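Local coordinates for peptide-43 (Lutzomyia longipalpis, PDB 7JQD), which is a disulfide-linked helical hairpin related to the vasodilator maxadilan and probably binds the PAC1 receptor as an antagonist, at residues 8-13 with 26-31. Numbering follows the deposited sequence.
Sequences RKAIDD and ACMKQK
Two antiparallel helices form a hairpin here, and Ala10 of helix 3-17 meets Lys31 and Met28 of helix 21-37 where they face each other. The segment axes approach to 9.5 Å, with 152° between their N-to-C directions. Ala10 CB lies against the root of the lysine, 3.5 Å from Lys31 CB, and Lys31 CG packs beside the same methyl group. The rest of the lysine chain runs on toward Asp13, and its bend at chi4 (64°) sets NZ near the carboxylate, with Lys31 NZ 3.2 Å from Asp13 OD2. In this salt bridge NZ meets OD2 from above the carboxylate plane, 42° out of it, and the two side chains cross at about a right angle. The other oxygen, Asp13 OD1, makes the carboxylate's stronger polar contact, a salt bridge with Arg16 of its own helix, so the carboxylate draws a cation from each helix. In this two-helix fold the hairpin is also tied covalently by the disulfide of Cys27 with Cys14. An alanine in place of Lys31 would probably leave Asp13 without its cross-helix charge and open a gap beside Ala10 where CG had packed. Next to the lysine, Met28, bent at chi2, brings SD to 3.9 Å from Ala10 CB; a second bend at chi3 sends its methyl on to Ile11, with Met28 CE 4.0 Å from Ile11 CG1. On the other protein of the complex, aromatic packing falls on both Met28 and Ile11, which places this end of the contact at the interface with it.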
ATOM      1  N   ARG B   8      -3.564  -2.104   5.117  1.00 33.98           N
ATOM      2  CA  ARG B   8      -4.216  -0.810   5.267  1.00 36.44           C
ATOM      3  C   ARG B   8      -4.825  -0.663   6.651  1.00 36.51           C
ATOM      4  O   ARG B   8      -4.655   0.375   7.302  1.00 39.56           O
ATOM      5  CB  ARG B   8      -5.296  -0.619   4.203  1.00 32.67           C
ATOM      6  CG  ARG B   8      -6.244   0.514   4.527  1.00 30.65           C
ATOM      7  CD  ARG B   8      -5.509   1.836   4.559  1.00 36.16           C
ATOM      8  NE  ARG B   8      -6.425   2.956   4.764  1.00 40.69           N
ATOM      9  CZ  ARG B   8      -7.121   3.538   3.792  1.00 37.15           C
ATOM     10  NH1 ARG B   8      -7.929   4.545   4.074  1.00 37.09           N
ATOM     11  NH2 ARG B   8      -7.024   3.102   2.543  1.00 41.03           N
ATOM     12  N   LYS B   9      -5.558  -1.681   7.111  1.00 31.56           N
ATOM     13  CA  LYS B   9      -6.143  -1.606   8.444  1.00 33.03           C
ATOM     14  C   LYS B   9      -5.048  -1.480   9.498  1.00 39.49           C
ATOM     15  O   LYS B   9      -5.126  -0.632  10.396  1.00 38.74           O
ATOM     16  CB  LYS B   9      -7.023  -2.824   8.708  1.00 35.44           C
ATOM     17  CG  LYS B   9      -8.326  -2.870   7.919  1.00 36.90           C
ATOM     18  CD  LYS B   9      -9.211  -4.013   8.418  1.00 40.37           C
ATOM     19  CE  LYS B   9     -10.604  -4.000   7.783  1.00 48.68           C
ATOM     20  NZ  LYS B   9     -11.566  -4.961   8.428  1.00 54.42           N
ATOM     21  N   ALA B  10      -3.992  -2.291   9.375  1.00 40.38           N
ATOM     22  CA  ALA B  10      -2.847  -2.179  10.279  1.00 38.01           C
ATOM     23  C   ALA B  10      -2.342  -0.746  10.347  1.00 41.08           C
ATOM     24  O   ALA B  10      -2.257  -0.159  11.430  1.00 46.92           O
ATOM     25  CB  ALA B  10      -1.728  -3.114   9.831  1.00 31.83           C
ATOM     26  N   ILE B  11      -2.014  -0.162   9.187  1.00 39.40           N
ATOM     27  CA  ILE B  11      -1.492   1.205   9.152  1.00 38.58           C
ATOM     28  C   ILE B  11      -2.352   2.122  10.009  1.00 38.47           C
ATOM     29  O   ILE B  11      -1.848   2.818  10.891  1.00 37.32           O
ATOM     30  CB  ILE B  11      -1.409   1.732   7.706  1.00 37.15           C
ATOM     31  CG1 ILE B  11      -0.257   1.094   6.939  1.00 37.81           C
ATOM     32  CG2 ILE B  11      -1.217   3.255   7.709  1.00 37.18           C
ATOM     33  CD1 ILE B  11      -0.125   1.624   5.499  1.00 32.49           C
ATOM     34  N   ASP B  12      -3.665   2.141   9.757  1.00 39.30           N
ATOM     35  CA  ASP B  12      -4.507   3.152  10.391  1.00 38.78           C
ATOM     36  C   ASP B  12      -4.651   2.891  11.888  1.00 49.16           C
ATOM     37  O   ASP B  12      -4.702   3.837  12.688  1.00 48.76           O
ATOM     38  CB  ASP B  12      -5.871   3.207   9.704  1.00 34.32           C
ATOM     39  CG  ASP B  12      -5.798   3.809   8.283  1.00 46.23           C
ATOM     40  OD1 ASP B  12      -4.879   4.624   8.036  1.00 47.55           O
ATOM     41  OD2 ASP B  12      -6.648   3.471   7.408  1.00 38.36           O
ATOM     42  N   ASP B  13      -4.695   1.622  12.288  1.00 44.74           N
ATOM     43  CA  ASP B  13      -4.772   1.320  13.705  1.00 41.55           C
ATOM     44  C   ASP B  13      -3.497   1.744  14.413  1.00 45.29           C
ATOM     45  O   ASP B  13      -3.545   2.406  15.451  1.00 47.14           O
ATOM     46  CB  ASP B  13      -5.041  -0.164  13.909  1.00 48.17           C
ATOM     47  CG  ASP B  13      -5.356  -0.498  15.355  1.00 57.05           C
ATOM     48  OD1 ASP B  13      -6.438  -0.068  15.829  1.00 56.44           O
ATOM     49  OD2 ASP B  13      -4.535  -1.195  16.010  1.00 60.56           O
ATOM     50  N   ALA B  26       6.537  -0.999  16.038  1.00 42.96           N
ATOM     51  CA  ALA B  26       6.294  -2.130  16.921  1.00 41.89           C
ATOM     52  C   ALA B  26       4.880  -2.648  16.748  1.00 43.36           C
ATOM     53  O   ALA B  26       4.672  -3.842  16.509  1.00 46.03           O
ATOM     54  CB  ALA B  26       6.553  -1.738  18.373  1.00 40.64           C
ATOM     55  N   CYS B  27       3.890  -1.760  16.866  1.00 47.00           N
ATOM     56  CA  CYS B  27       2.514  -2.131  16.549  1.00 41.27           C
ATOM     57  C   CYS B  27       2.418  -2.725  15.147  1.00 43.61           C
ATOM     58  O   CYS B  27       1.720  -3.722  14.933  1.00 43.57           O
ATOM     59  CB  CYS B  27       1.608  -0.912  16.696  1.00 35.78           C
ATOM     60  SG  CYS B  27      -0.070  -1.125  16.108  1.00 51.92           S
ATOM     61  N   MET B  28       3.146  -2.150  14.181  1.00 46.24           N
ATOM     62  CA  MET B  28       3.143  -2.698  12.825  1.00 46.36           C
ATOM     63  C   MET B  28       3.796  -4.081  12.768  1.00 41.20           C
ATOM     64  O   MET B  28       3.297  -4.977  12.072  1.00 41.62           O
ATOM     65  CB  MET B  28       3.834  -1.727  11.860  1.00 44.54           C
ATOM     66  CG  MET B  28       2.966  -0.540  11.441  1.00 43.49           C
ATOM     67  SD  MET B  28       1.428  -1.014  10.602  1.00 42.19           S
ATOM     68  CE  MET B  28       2.048  -1.517   8.977  1.00 29.74           C
ATOM     69  N   LYS B  29       4.922  -4.272  13.466  1.00 41.42           N
ATOM     70  CA  LYS B  29       5.494  -5.613  13.579  1.00 43.48           C
ATOM     71  C   LYS B  29       4.472  -6.591  14.129  1.00 43.94           C
ATOM     72  O   LYS B  29       4.331  -7.708  13.619  1.00 44.44           O
ATOM     73  CB  LYS B  29       6.733  -5.611  14.472  1.00 40.99           C
ATOM     74  CG  LYS B  29       7.981  -5.185  13.758  1.00 48.20           C
ATOM     75  CD  LYS B  29       9.131  -5.018  14.730  1.00 46.21           C
ATOM     76  CE  LYS B  29      10.387  -4.588  13.991  1.00 52.43           C
ATOM     77  NZ  LYS B  29      11.408  -3.986  14.894  1.00 48.64           N
ATOM     78  N   GLN B  30       3.735  -6.179  15.160  1.00 40.00           N
ATOM     79  CA  GLN B  30       2.703  -7.043  15.718  1.00 40.53           C
ATOM     80  C   GLN B  30       1.612  -7.342  14.693  1.00 39.26           C
ATOM     81  O   GLN B  30       1.143  -8.481  14.604  1.00 38.85           O
ATOM     82  CB  GLN B  30       2.113  -6.409  16.978  1.00 34.48           C
ATOM     83  CG  GLN B  30       0.946  -7.170  17.568  1.00 40.05           C
ATOM     84  CD  GLN B  30       1.244  -8.647  17.874  1.00 43.18           C
ATOM     85  OE1 GLN B  30       2.382  -9.028  18.167  1.00 42.79           O
ATOM     86  NE2 GLN B  30       0.207  -9.476  17.818  1.00 37.06           N
ATOM     87  N   LYS B  31       1.218  -6.344  13.889  1.00 38.68           N
ATOM     88  CA  LYS B  31       0.170  -6.556  12.894  1.00 39.45           C
ATOM     89  C   LYS B  31       0.604  -7.532  11.804  1.00 38.86           C
ATOM     90  O   LYS B  31      -0.236  -8.247  11.236  1.00 35.18           O
ATOM     91  CB  LYS B  31      -0.250  -5.226  12.267  1.00 40.91           C
ATOM     92  CG  LYS B  31      -1.137  -4.335  13.152  1.00 36.66           C
ATOM     93  CD  LYS B  31      -2.126  -5.128  13.958  1.00 35.10           C
ATOM     94  CE  LYS B  31      -2.999  -4.204  14.767  1.00 42.34           C
ATOM     95  NZ  LYS B  31      -3.795  -3.376  13.832  1.00 49.26           N
TER